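Long-range contacts in ATP-dependent kinase YFH7 (Saccharomyces cerevisiae, PDB 2GA8), which acts as an ATP-dependent P-loop kinase that could be involved in assembly of the endoplasmic reticulum membrane: residues C26-G31 with L290-I295; Q157-D162 with V263-L268. All coordinates share one frame; numbering follows the deposited sequence.

Contact 1: C26-G31 with L290-I295; sequences CVILVG and LLVYKI
I28 and L290 meet obliquely on one face of the sheet: L290 CD1 lies 3.8 Å from I28 CG1, and the same methyl reaches I28 CD1 and C26 CB. I28 CG1 stands anti to its own carbonyl carbon (chi1 -79°), while CG2 lies alongside V292 CG1, the two side chains pointing the same way. An alanine in place of I28 would probably open a gap beside L290 CD1 and V292 CG1 and leave the leucine branch freer to turn. On the other face V27 CG1 abuts the edge of the Y293 ring, in its plane, 3.8 Å from CD2, and L29 CD1 touches both Y293 CB and I295 CG1; helix 4-17 covers V27 and Y293. The central strand 25-30 and its neighbour 290-296 run parallel (segments 10° apart) in the sheet of a P-loop kinase, the first leading into the probable ATP-binding loop at G31. Five backbone bonds join them, from L291 N to C26 O (3.0 Å) through to I295 N to V30 O (2.8 Å), with I28 and V30 each giving and accepting one. K294 NZ reaches I295 O, 3.0 Å away and above the carbonyl plane, and forms a salt bridge with D338.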
ATOM      1  N   CYS A  26      -0.820 -10.544  -4.329  1.00 11.26           N
ATOM      2  CA  CYS A  26      -0.540  -9.486  -3.372  1.00 12.74           C
ATOM      3  C   CYS A  26       0.205 -10.019  -2.170  1.00 11.46           C
ATOM      4  O   CYS A  26       0.045 -11.173  -1.782  1.00 11.51           O
ATOM      5  CB  CYS A  26      -1.841  -8.830  -2.898  1.00 13.58           C
ATOM      6  SG  CYS A  26      -2.709  -7.873  -4.175  1.00 16.65           S
ATOM      7  N   VAL A  27       1.027  -9.159  -1.589  1.00 12.07           N
ATOM      8  CA  VAL A  27       1.779  -9.515  -0.403  1.00 13.05           C
ATOM      9  C   VAL A  27       1.540  -8.420   0.617  1.00 12.65           C
ATOM     10  O   VAL A  27       1.657  -7.237   0.302  1.00 11.70           O
ATOM     11  CB  VAL A  27       3.290  -9.595  -0.676  1.00 14.02           C
ATOM     12  CG1 VAL A  27       4.032  -9.934   0.620  1.00 15.60           C
ATOM     13  CG2 VAL A  27       3.576 -10.639  -1.751  1.00 15.89           C
ATOM     14  N   ILE A  28       1.157  -8.822   1.821  1.00 12.26           N
ATOM     15  CA  ILE A  28       0.948  -7.882   2.912  1.00 12.66           C
ATOM     16  C   ILE A  28       2.131  -8.052   3.854  1.00 12.84           C
ATOM     17  O   ILE A  28       2.474  -9.173   4.232  1.00 12.66           O
ATOM     18  CB  ILE A  28      -0.350  -8.173   3.707  1.00 13.31           C
ATOM     19  CG1 ILE A  28      -1.566  -7.639   2.941  1.00 14.33           C
ATOM     20  CG2 ILE A  28      -0.269  -7.511   5.098  1.00 13.38           C
ATOM     21  CD1 ILE A  28      -2.905  -7.985   3.594  1.00 14.60           C
ATOM     22  N   LEU A  29       2.770  -6.939   4.201  1.00 11.12           N
ATOM     23  CA  LEU A  29       3.896  -6.965   5.122  1.00 11.13           C
ATOM     24  C   LEU A  29       3.588  -5.938   6.208  1.00 10.38           C
ATOM     25  O   LEU A  29       3.524  -4.738   5.938  1.00 12.27           O
ATOM     26  CB  LEU A  29       5.198  -6.589   4.404  1.00 11.82           C
ATOM     27  CG  LEU A  29       6.428  -6.494   5.315  1.00 12.91           C
ATOM     28  CD1 LEU A  29       6.646  -7.824   6.032  1.00 17.37           C
ATOM     29  CD2 LEU A  29       7.656  -6.120   4.480  1.00 17.32           C
ATOM     30  N   VAL A  30       3.381  -6.423   7.426  1.00  9.56           N
ATOM     31  CA  VAL A  30       3.074  -5.558   8.559  1.00 10.78           C
ATOM     32  C   VAL A  30       4.181  -5.577   9.603  1.00 11.09           C
ATOM     33  O   VAL A  30       4.780  -6.616   9.881  1.00 11.66           O
ATOM     34  CB  VAL A  30       1.753  -5.992   9.259  1.00 10.86           C
ATOM     35  CG1 VAL A  30       1.624  -5.308  10.622  1.00 12.02           C
ATOM     36  CG2 VAL A  30       0.560  -5.634   8.386  1.00 12.06           C
ATOM     37  N   GLY A  31       4.435  -4.413  10.183  1.00 11.91           N
ATOM     38  CA  GLY A  31       5.442  -4.301  11.219  1.00 12.19           C
ATOM     39  C   GLY A  31       5.267  -2.960  11.899  1.00 12.67           C
ATOM     40  O   GLY A  31       4.782  -2.014  11.277  1.00 12.68           O
ATOM     41  N   LEU A 290      -2.929 -14.181  -2.007  1.00 11.66           N
ATOM     42  CA  LEU A 290      -2.336 -13.318  -0.996  1.00 10.93           C
ATOM     43  C   LEU A 290      -1.363 -14.038  -0.067  1.00 12.57           C
ATOM     44  O   LEU A 290      -1.637 -15.142   0.398  1.00 11.04           O
ATOM     45  CB  LEU A 290      -3.440 -12.696  -0.136  1.00 10.71           C
ATOM     46  CG  LEU A 290      -2.970 -11.884   1.077  1.00 11.71           C
ATOM     47  CD1 LEU A 290      -2.366 -10.573   0.596  1.00 11.11           C
ATOM     48  CD2 LEU A 290      -4.139 -11.618   2.016  1.00 14.66           C
ATOM     49  N   LEU A 291      -0.225 -13.401   0.190  1.00 11.61           N
ATOM     50  CA  LEU A 291       0.760 -13.916   1.134  1.00 13.05           C
ATOM     51  C   LEU A 291       0.778 -12.837   2.210  1.00 12.28           C
ATOM     52  O   LEU A 291       0.751 -11.649   1.891  1.00 13.30           O
ATOM     53  CB  LEU A 291       2.141 -14.058   0.490  1.00 15.83           C
ATOM     54  CG  LEU A 291       2.299 -15.345  -0.329  1.00 17.35           C
ATOM     55  CD1 LEU A 291       3.698 -15.417  -0.916  1.00 18.75           C
ATOM     56  CD2 LEU A 291       2.029 -16.551   0.567  1.00 17.73           C
ATOM     57  N   VAL A 292       0.794 -13.252   3.473  1.00 10.93           N
ATOM     58  CA  VAL A 292       0.778 -12.320   4.596  1.00 11.08           C
ATOM     59  C   VAL A 292       1.944 -12.542   5.555  1.00 12.31           C
ATOM     60  O   VAL A 292       2.154 -13.654   6.036  1.00 12.35           O
ATOM     61  CB  VAL A 292      -0.539 -12.455   5.389  1.00 10.87           C
ATOM     62  CG1 VAL A 292      -0.580 -11.437   6.526  1.00 12.29           C
ATOM     63  CG2 VAL A 292      -1.730 -12.262   4.448  1.00 13.29           C
ATOM     64  N   TYR A 293       2.691 -11.473   5.826  1.00 13.13           N
ATOM     65  CA  TYR A 293       3.838 -11.526   6.731  1.00 13.81           C
ATOM     66  C   TYR A 293       3.719 -10.459   7.803  1.00 15.86           C
ATOM     67  O   TYR A 293       3.310  -9.325   7.537  1.00 14.13           O
ATOM     68  CB  TYR A 293       5.139 -11.300   5.965  1.00 13.38           C
ATOM     69  CG  TYR A 293       5.398 -12.342   4.905  1.00 15.65           C
ATOM     70  CD1 TYR A 293       5.800 -13.632   5.252  1.00 14.41           C
ATOM     71  CD2 TYR A 293       5.197 -12.052   3.558  1.00 14.75           C
ATOM     72  CE1 TYR A 293       5.994 -14.610   4.279  1.00 16.07           C
ATOM     73  CE2 TYR A 293       5.384 -13.021   2.577  1.00 17.60           C
ATOM     74  CZ  TYR A 293       5.781 -14.296   2.942  1.00 17.98           C
ATOM     75  OH  TYR A 293       5.954 -15.255   1.969  1.00 18.03           O
ATOM     76  N   LYS A 294       4.075 -10.830   9.024  1.00 15.15           N
ATOM     77  CA  LYS A 294       4.025  -9.892  10.131  1.00 15.99           C
ATOM     78  C   LYS A 294       5.378 -10.002  10.815  1.00 17.77           C
ATOM     79  O   LYS A 294       5.810 -11.092  11.183  1.00 18.14           O
ATOM     80  CB  LYS A 294       2.883 -10.267  11.083  1.00 18.45           C
ATOM     81  CG  LYS A 294       2.492  -9.174  12.063  1.00 22.10           C
ATOM     82  CD  LYS A 294       3.465  -9.085  13.208  1.00 24.21           C
ATOM     83  CE  LYS A 294       3.067  -7.981  14.174  1.00 24.35           C
ATOM     84  NZ  LYS A 294       4.010  -7.920  15.314  1.00 28.03           N
ATOM     85  N   ILE A 295       6.052  -8.868  10.962  1.00 17.81           N
ATOM     86  CA  ILE A 295       7.369  -8.843  11.579  1.00 18.85           C
ATOM     87  C   ILE A 295       7.297  -8.829  13.100  1.00 19.47           C
ATOM     88  O   ILE A 295       6.570  -8.034  13.685  1.00 18.89           O
ATOM     89  CB  ILE A 295       8.172  -7.599  11.123  1.00 18.19           C
ATOM     90  CG1 ILE A 295       8.288  -7.582   9.596  1.00 18.01           C
ATOM     91  CG2 ILE A 295       9.562  -7.601  11.768  1.00 18.28           C
ATOM     92  CD1 ILE A 295       8.923  -6.306   9.049  1.00 18.60           C
TER

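Contact 2: Q157-D162 with V263-L268; sequences QIVPMD and VILEGL
V159 and L265 lie side by side, pointing the same way, with V159 CB 4.0 Å from L265 CG. V159 CG2, anti to its own carbonyl carbon, reaches the other way to V263 CG1 at 3.6 Å; helix 192-206 covers this apolar face through L198, F195 and L202. On the opposite face the side chains of I158 and I264 cross obliquely, CG2 of I158 against CB of I264. Beyond the strand M161 CE comes to L268 CB, the two side chains at about a right angle, and M161 CB rests over G267 CA (3.8 Å), where a side chain on the glycine would clash.

Four backbone bonds tie these parallel strands of the P-loop kinase sheet, of which 156-160 is an outer strand within the chain. I264 N to Q157 O is nearly straight, whereas M161 N to E266 O, just past P160, is more bent (141°). Water 1 donates to both V159 O and E266 O, bridging the two strands.

At the C-terminal ends E266 lies against K37 and A41 of helix 37-43, with D162 across from it. E266 CG sits between its backbone N and carbonyl carbon (chi1 57°), and OE2 packs 3.5 Å from P160 CB. D162 OD2 and E266 OE2 stand 4.0 Å apart, their carboxylate planes turned 61°.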
ATOM      1  N   GLN A 157       5.966  -4.239  -7.677  1.00 11.73           N
ATOM      2  CA  GLN A 157       5.900  -2.855  -7.233  1.00 12.26           C
ATOM      3  C   GLN A 157       5.494  -2.856  -5.768  1.00 12.14           C
ATOM      4  O   GLN A 157       4.856  -3.794  -5.304  1.00 12.57           O
ATOM      5  CB  GLN A 157       4.862  -2.087  -8.058  1.00 12.52           C
ATOM      6  CG  GLN A 157       4.683  -0.624  -7.670  1.00 13.89           C
ATOM      7  CD  GLN A 157       5.971   0.178  -7.744  1.00 14.58           C
ATOM      8  OE1 GLN A 157       6.878   0.006  -6.925  1.00 16.40           O
ATOM      9  NE2 GLN A 157       6.057   1.060  -8.734  1.00 16.60           N
ATOM     10  N   ILE A 158       5.885  -1.819  -5.040  1.00 13.51           N
ATOM     11  CA  ILE A 158       5.525  -1.716  -3.633  1.00 13.77           C
ATOM     12  C   ILE A 158       4.466  -0.644  -3.445  1.00 13.87           C
ATOM     13  O   ILE A 158       4.398   0.325  -4.202  1.00 13.40           O
ATOM     14  CB  ILE A 158       6.739  -1.337  -2.745  1.00 13.52           C
ATOM     15  CG1 ILE A 158       7.375  -0.042  -3.259  1.00 16.31           C
ATOM     16  CG2 ILE A 158       7.763  -2.476  -2.730  1.00 14.23           C
ATOM     17  CD1 ILE A 158       8.499   0.479  -2.374  1.00 19.74           C
ATOM     18  N   VAL A 159       3.624  -0.833  -2.437  1.00 12.82           N
ATOM     19  CA  VAL A 159       2.598   0.147  -2.117  1.00 13.65           C
ATOM     20  C   VAL A 159       2.762   0.466  -0.637  1.00 14.16           C
ATOM     21  O   VAL A 159       2.332  -0.298   0.225  1.00 14.65           O
ATOM     22  CB  VAL A 159       1.162  -0.390  -2.347  1.00 15.21           C
ATOM     23  CG1 VAL A 159       0.142   0.600  -1.775  1.00 16.88           C
ATOM     24  CG2 VAL A 159       0.908  -0.590  -3.830  1.00 16.45           C
ATOM     25  N   PRO A 160       3.448   1.572  -0.324  1.00 16.20           N
ATOM     26  CA  PRO A 160       3.619   1.924   1.087  1.00 14.95           C
ATOM     27  C   PRO A 160       2.313   2.549   1.566  1.00 15.89           C
ATOM     28  O   PRO A 160       1.642   3.260   0.816  1.00 16.37           O
ATOM     29  CB  PRO A 160       4.758   2.943   1.058  1.00 17.39           C
ATOM     30  CG  PRO A 160       5.507   2.601  -0.216  1.00 18.89           C
ATOM     31  CD  PRO A 160       4.365   2.350  -1.169  1.00 18.39           C
ATOM     32  N   MET A 161       1.953   2.284   2.813  1.00 14.42           N
ATOM     33  CA  MET A 161       0.725   2.832   3.376  1.00 15.51           C
ATOM     34  C   MET A 161       0.912   4.327   3.675  1.00 14.68           C
ATOM     35  O   MET A 161      -0.053   5.080   3.784  1.00 13.76           O
ATOM     36  CB  MET A 161       0.391   2.069   4.658  1.00 15.73           C
ATOM     37  CG  MET A 161      -1.020   2.222   5.158  1.00 19.95           C
ATOM     38  SD  MET A 161      -1.223   1.269   6.679  1.00 18.51           S
ATOM     39  CE  MET A 161      -0.796   2.465   7.843  1.00 16.21           C
ATOM     40  N   ASP A 162       2.171   4.743   3.784  1.00 16.92           N
ATOM     41  CA  ASP A 162       2.541   6.127   4.092  1.00 19.45           C
ATOM     42  C   ASP A 162       1.893   7.208   3.232  1.00 18.16           C
ATOM     43  O   ASP A 162       1.602   8.301   3.719  1.00 17.08           O
ATOM     44  CB  ASP A 162       4.059   6.281   4.002  1.00 23.66           C
ATOM     45  CG  ASP A 162       4.788   5.380   4.966  1.00 28.47           C
ATOM     46  OD1 ASP A 162       4.848   5.711   6.171  1.00 30.63           O
ATOM     47  OD2 ASP A 162       5.287   4.328   4.520  1.00 30.82           O
ATOM     48  N   VAL A 263       2.216  -7.198  -6.177  1.00 10.97           N
ATOM     49  CA  VAL A 263       2.082  -5.938  -5.461  1.00 10.84           C
ATOM     50  C   VAL A 263       2.404  -6.213  -4.004  1.00 10.82           C
ATOM     51  O   VAL A 263       1.773  -7.054  -3.360  1.00 10.14           O
ATOM     52  CB  VAL A 263       0.646  -5.358  -5.570  1.00 10.86           C
ATOM     53  CG1 VAL A 263       0.543  -4.057  -4.777  1.00 12.36           C
ATOM     54  CG2 VAL A 263       0.298  -5.113  -7.022  1.00 12.72           C
ATOM     55  N   ILE A 264       3.413  -5.513  -3.496  1.00 10.39           N
ATOM     56  CA  ILE A 264       3.843  -5.685  -2.121  1.00 11.16           C
ATOM     57  C   ILE A 264       3.369  -4.484  -1.311  1.00 10.14           C
ATOM     58  O   ILE A 264       3.873  -3.384  -1.477  1.00 12.10           O
ATOM     59  CB  ILE A 264       5.382  -5.791  -2.050  1.00 11.84           C
ATOM     60  CG1 ILE A 264       5.848  -6.994  -2.875  1.00 12.90           C
ATOM     61  CG2 ILE A 264       5.831  -5.927  -0.601  1.00 15.87           C
ATOM     62  CD1 ILE A 264       7.322  -6.928  -3.278  1.00 16.04           C
ATOM     63  N   LEU A 265       2.383  -4.706  -0.450  1.00 10.10           N
ATOM     64  CA  LEU A 265       1.841  -3.639   0.373  1.00 11.27           C
ATOM     65  C   LEU A 265       2.445  -3.746   1.760  1.00 11.68           C
ATOM     66  O   LEU A 265       2.388  -4.804   2.381  1.00 11.82           O
ATOM     67  CB  LEU A 265       0.317  -3.757   0.461  1.00 12.49           C
ATOM     68  CG  LEU A 265      -0.415  -3.712  -0.884  1.00 15.03           C
ATOM     69  CD1 LEU A 265      -0.659  -5.127  -1.383  1.00 15.16           C
ATOM     70  CD2 LEU A 265      -1.737  -2.983  -0.722  1.00 16.43           C
ATOM     71  N   GLU A 266       3.043  -2.657   2.235  1.00 10.92           N
ATOM     72  CA  GLU A 266       3.656  -2.661   3.561  1.00 11.60           C
ATOM     73  C   GLU A 266       3.090  -1.514   4.373  1.00 10.27           C
ATOM     74  O   GLU A 266       2.866  -0.421   3.850  1.00  9.66           O
ATOM     75  CB  GLU A 266       5.182  -2.532   3.452  1.00 14.21           C
ATOM     76  CG  GLU A 266       5.653  -1.291   2.712  1.00 15.91           C
ATOM     77  CD  GLU A 266       6.056  -0.150   3.633  1.00 19.35           C
ATOM     78  OE1 GLU A 266       5.748  -0.199   4.844  1.00 16.28           O
ATOM     79  OE2 GLU A 266       6.675   0.812   3.131  1.00 19.89           O
ATOM     80  N   GLY A 267       2.842  -1.767   5.650  1.00  9.38           N
ATOM     81  CA  GLY A 267       2.298  -0.721   6.495  1.00 10.53           C
ATOM     82  C   GLY A 267       2.004  -1.175   7.909  1.00  9.85           C
ATOM     83  O   GLY A 267       2.062  -2.364   8.237  1.00 10.79           O
ATOM     84  N   LEU A 268       1.670  -0.206   8.749  1.00 10.22           N
ATOM     85  CA  LEU A 268       1.373  -0.460  10.151  1.00 10.86           C
ATOM     86  C   LEU A 268       0.050  -1.167  10.417  1.00 12.43           C
ATOM     87  O   LEU A 268      -0.033  -2.052  11.272  1.00  9.86           O
ATOM     88  CB  LEU A 268       1.324   0.867  10.908  1.00 11.82           C
ATOM     89  CG  LEU A 268       2.549   1.778  10.966  1.00 12.51           C
ATOM     90  CD1 LEU A 268       2.110   3.172  11.407  1.00 12.94           C
ATOM     91  CD2 LEU A 268       3.577   1.198  11.930  1.00 11.31           C
TER
HETATM   92  O   HOH W   1       0.369  -0.562   2.160  1.00 26.32           O
HETATM   93  O   HOH W   2       3.963   2.281   5.086  1.00 15.51           O
HETATM   94  O   HOH W   3       7.356   3.219   3.974  1.00 29.94           O

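Overall arrangement
Both contacts belong to one five-stranded parallel sheet, ordered 156-160, 262-267, 25-30, 290-296, 347-351, and their centres are about 9 Å apart. Contact 2 joins the first two strands of this order and contact 1 the third and fourth; the seam between them is closed by probable backbone hydrogen bonds from L265 N to V27 O and from L29 N to L265 O. Along the chain 26-31 comes first, then both segments of contact 2, then 290-295. Helix 37-43 packs on L29 and I295 of contact 1 and on I264 and E266 of contact 2, so the helix that follows the P-loop lies across both contacts, with L268 touching P33 of the probable ATP site.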